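Local atomic coordinates of probable mRNA-capping enzyme (Acanthamoeba polyphaga mimivirus, PDB entry 3BGY), a protein that caps viral mRNA through triphosphatase, guanylyltransferase and cap methyltransferase activities, the N-terminal triphosphatase domain removing the terminal phosphate of the RNA 5' end. Residues 125-130 against 147-152. Numbering follows the deposited sequence.
Sequences VYKNRG and TEEIPL. With ACT (acetate ion), chain D.
Thr147 comes up to Asn128 through its hydroxyl, with OG1 3.7 Å from Asn128 O. At Glu148 the carbonyl O accepts a backbone hydrogen bond from Asn128 N (3.0 Å). The Glu148 chain is fully extended, CG anti to the backbone N (chi1 -172°), and its side chain and that of Asn128 cross obliquely, the amide and carboxylate planes turned 32° apart. Its OE1 comes closest to Asn128 ND2, at 3.2 Å, and lies near Asn128 CB. A hydrogen bond to Ser131 OG holds that oxygen. The other branch of the Asn128 amide, OD1, accepts from Gly130 N in an Asx turn, which fixes the amide where the chain turns its corner.

Glu149 points to the other face and runs side by side with Lys127, CG to CG 4.0 Å. The bent end of the lysine leaves NZ 4.2 Å from Glu149 OE2, beyond salt-bridge distance. Next comes Ile150, in a hydrogen-bonded antiparallel pair with Tyr126: its N donates to Tyr126 O and its O accepts from Tyr126 N, both at 2.9 Å. Ile150 CD1 sits at the edge of the Tyr126 ring, whose hydroxyl gives a short hydrogen bond of 2.6 Å to OXT of an acetate ion, probably from the crystallisation liquor. Pro151 faces Val125 as a non-hydrogen-bonded pair, while Leu152 swings CD1 back to 4.3 Å from Tyr126 CB.

These residues belong to the hairpin of strands 122-136 and 142-152 in the closed antiparallel barrel of a tunnel triphosphatase. Strand 83-88 flanks 125-130 and strand 36-42 lies beyond 147-152; the charged Lys127 and Glu149, with Arg85 in a weak, long ion pair to Glu149, are consistent with a tunnel-facing surface.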
ATOM      1  N   VAL A 125       5.994  -3.055   9.048  1.00 12.61           N
ATOM      2  CA  VAL A 125       5.715  -4.286   8.343  1.00 15.22           C
ATOM      3  C   VAL A 125       6.955  -4.847   7.671  1.00 17.24           C
ATOM      4  O   VAL A 125       7.865  -4.111   7.277  1.00 17.63           O
ATOM      5  CB  VAL A 125       4.608  -4.125   7.196  1.00 20.73           C
ATOM      6  CG1 VAL A 125       3.228  -3.783   7.771  1.00 24.77           C
ATOM      7  CG2 VAL A 125       5.034  -3.103   6.131  1.00 20.76           C
ATOM      8  N   TYR A 126       6.986  -6.165   7.570  1.00 14.30           N
ATOM      9  CA  TYR A 126       8.044  -6.849   6.848  1.00 12.82           C
ATOM     10  C   TYR A 126       7.312  -7.418   5.629  1.00 14.68           C
ATOM     11  O   TYR A 126       6.373  -8.205   5.754  1.00 13.88           O
ATOM     12  CB  TYR A 126       8.700  -7.938   7.700  1.00 13.33           C
ATOM     13  CG  TYR A 126       9.680  -8.773   6.908  1.00 16.62           C
ATOM     14  CD1 TYR A 126      10.974  -8.291   6.606  1.00 17.83           C
ATOM     15  CD2 TYR A 126       9.298 -10.040   6.417  1.00 19.94           C
ATOM     16  CE1 TYR A 126      11.864  -9.057   5.814  1.00 16.83           C
ATOM     17  CE2 TYR A 126      10.173 -10.810   5.642  1.00 15.12           C
ATOM     18  CZ  TYR A 126      11.452 -10.313   5.349  1.00 17.07           C
ATOM     19  OH  TYR A 126      12.291 -11.081   4.587  1.00 18.30           O
ATOM     20  N   LYS A 127       7.783  -7.029   4.453  1.00 12.90           N
ATOM     21  CA  LYS A 127       7.149  -7.418   3.199  1.00 13.46           C
ATOM     22  C   LYS A 127       7.986  -8.455   2.495  1.00 14.75           C
ATOM     23  O   LYS A 127       9.124  -8.175   2.121  1.00 15.16           O
ATOM     24  CB  LYS A 127       6.999  -6.187   2.302  1.00 16.62           C
ATOM     25  CG  LYS A 127       6.072  -5.113   2.832  1.00 22.37           C
ATOM     26  CD  LYS A 127       6.119  -3.845   1.961  1.00 39.04           C
ATOM     27  CE  LYS A 127       5.094  -3.862   0.818  1.00 39.37           C
ATOM     28  NZ  LYS A 127       5.163  -5.049  -0.086  1.00 46.45           N
ATOM     29  N   ASN A 128       7.441  -9.661   2.357  1.00 17.67           N
ATOM     30  CA  ASN A 128       8.158 -10.739   1.675  1.00 15.04           C
ATOM     31  C   ASN A 128       7.736 -10.625   0.215  1.00 18.44           C
ATOM     32  O   ASN A 128       6.678 -11.123  -0.187  1.00 20.12           O
ATOM     33  CB  ASN A 128       7.792 -12.127   2.261  1.00 17.98           C
ATOM     34  CG  ASN A 128       8.528 -13.283   1.571  1.00 21.07           C
ATOM     35  OD1 ASN A 128       9.082 -13.139   0.474  1.00 24.10           O
ATOM     36  ND2 ASN A 128       8.473 -14.450   2.187  1.00 23.02           N
ATOM     37  N   ARG A 129       8.569  -9.942  -0.559  1.00 18.99           N
ATOM     38  CA  ARG A 129       8.281  -9.718  -1.962  1.00 23.48           C
ATOM     39  C   ARG A 129       8.412 -10.947  -2.854  1.00 27.38           C
ATOM     40  O   ARG A 129       7.965 -10.923  -4.000  1.00 28.83           O
ATOM     41  CB  ARG A 129       9.106  -8.543  -2.476  1.00 26.35           C
ATOM     42  CG  ARG A 129       8.675  -7.216  -1.838  1.00 30.59           C
ATOM     43  CD  ARG A 129       8.950  -6.021  -2.738  1.00 49.05           C
ATOM     44  NE  ARG A 129       8.215  -4.836  -2.294  1.00 54.90           N
ATOM     45  CZ  ARG A 129       8.466  -3.589  -2.694  1.00 61.13           C
ATOM     46  NH1 ARG A 129       9.443  -3.338  -3.561  1.00 65.86           N
ATOM     47  NH2 ARG A 129       7.755  -2.579  -2.201  1.00 58.79           N
ATOM     48  N   GLY A 130       8.932 -12.038  -2.295  1.00 25.23           N
ATOM     49  CA  GLY A 130       9.122 -13.258  -3.064  1.00 33.72           C
ATOM     50  C   GLY A 130       8.011 -14.286  -2.999  1.00 36.66           C
ATOM     51  O   GLY A 130       7.976 -15.192  -3.832  1.00 41.36           O
ATOM     52  N   THR A 147       0.167 -10.524  -1.705  1.00 16.01           N
ATOM     53  CA  THR A 147       1.483 -10.441  -1.094  1.00 19.79           C
ATOM     54  C   THR A 147       1.471 -10.612   0.413  1.00 14.95           C
ATOM     55  O   THR A 147       0.481 -10.276   1.078  1.00 16.14           O
ATOM     56  CB  THR A 147       2.230  -9.148  -1.523  1.00 26.08           C
ATOM     57  OG1 THR A 147       3.613  -9.248  -1.170  1.00 40.53           O
ATOM     58  CG2 THR A 147       1.601  -7.910  -0.932  1.00 25.76           C
ATOM     59  N   GLU A 148       2.583 -11.128   0.930  1.00 17.87           N
ATOM     60  CA  GLU A 148       2.741 -11.369   2.362  1.00 16.29           C
ATOM     61  C   GLU A 148       3.326 -10.143   3.030  1.00 11.34           C
ATOM     62  O   GLU A 148       4.412  -9.696   2.669  1.00 14.98           O
ATOM     63  CB  GLU A 148       3.649 -12.569   2.568  1.00 22.23           C
ATOM     64  CG  GLU A 148       3.744 -13.052   3.994  1.00 22.17           C
ATOM     65  CD  GLU A 148       4.789 -14.159   4.171  1.00 23.48           C
ATOM     66  OE1 GLU A 148       5.445 -14.557   3.181  1.00 32.82           O
ATOM     67  OE2 GLU A 148       4.925 -14.635   5.300  1.00 30.84           O
ATOM     68  N   GLU A 149       2.608  -9.620   4.025  1.00 13.21           N
ATOM     69  CA  GLU A 149       3.023  -8.435   4.740  1.00 13.22           C
ATOM     70  C   GLU A 149       2.781  -8.748   6.194  1.00 13.80           C
ATOM     71  O   GLU A 149       1.640  -8.775   6.652  1.00 18.13           O
ATOM     72  CB  GLU A 149       2.200  -7.202   4.292  1.00 21.83           C
ATOM     73  CG  GLU A 149       2.427  -6.793   2.810  1.00 23.97           C
ATOM     74  CD  GLU A 149       1.844  -5.442   2.426  1.00 42.69           C
ATOM     75  OE1 GLU A 149       2.072  -4.453   3.158  1.00 37.62           O
ATOM     76  OE2 GLU A 149       1.182  -5.369   1.367  1.00 49.51           O
ATOM     77  N   ILE A 150       3.870  -8.943   6.932  1.00 14.51           N
ATOM     78  CA  ILE A 150       3.771  -9.291   8.350  1.00 10.67           C
ATOM     79  C   ILE A 150       3.854  -8.048   9.219  1.00 14.54           C
ATOM     80  O   ILE A 150       4.880  -7.373   9.241  1.00 16.54           O
ATOM     81  CB  ILE A 150       4.893 -10.311   8.710  1.00 14.45           C
ATOM     82  CG1 ILE A 150       4.798 -11.524   7.781  1.00 22.16           C
ATOM     83  CG2 ILE A 150       4.786 -10.727  10.203  1.00 15.44           C
ATOM     84  CD1 ILE A 150       5.911 -12.557   7.931  1.00 23.66           C
ATOM     85  N   PRO A 151       2.789  -7.753   9.988  1.00 20.16           N
ATOM     86  CA  PRO A 151       2.829  -6.557  10.834  1.00 20.03           C
ATOM     87  C   PRO A 151       3.564  -6.851  12.123  1.00 21.24           C
ATOM     88  O   PRO A 151       3.467  -7.951  12.670  1.00 22.90           O
ATOM     89  CB  PRO A 151       1.343  -6.287  11.132  1.00 21.61           C
ATOM     90  CG  PRO A 151       0.594  -7.163  10.176  1.00 30.08           C
ATOM     91  CD  PRO A 151       1.454  -8.369  10.039  1.00 20.82           C
ATOM     92  N   LEU A 152       4.373  -5.893  12.551  1.00 18.16           N
ATOM     93  CA  LEU A 152       5.088  -6.020  13.817  1.00 25.50           C
ATOM     94  C   LEU A 152       4.292  -5.107  14.723  1.00 26.62           C
ATOM     95  O   LEU A 152       4.236  -3.903  14.483  1.00 32.92           O
ATOM     96  CB  LEU A 152       6.536  -5.549  13.680  1.00 30.17           C
ATOM     97  CG  LEU A 152       7.563  -6.526  13.121  1.00 39.93           C
ATOM     98  CD1 LEU A 152       7.475  -6.604  11.599  1.00 38.94           C
ATOM     99  CD2 LEU A 152       8.943  -6.050  13.547  1.00 41.68           C
TER
HETATM  100  C   ACT D2004      15.702  -9.925   4.947  1.00 39.05           C
HETATM  101  O   ACT D2004      16.984 -10.371   5.036  1.00 38.98           O
HETATM  102  OXT ACT D2004      14.854 -10.537   4.344  1.00 25.40           O
HETATM  103  CH3 ACT D2004      15.319  -8.673   5.620  1.00 42.28           C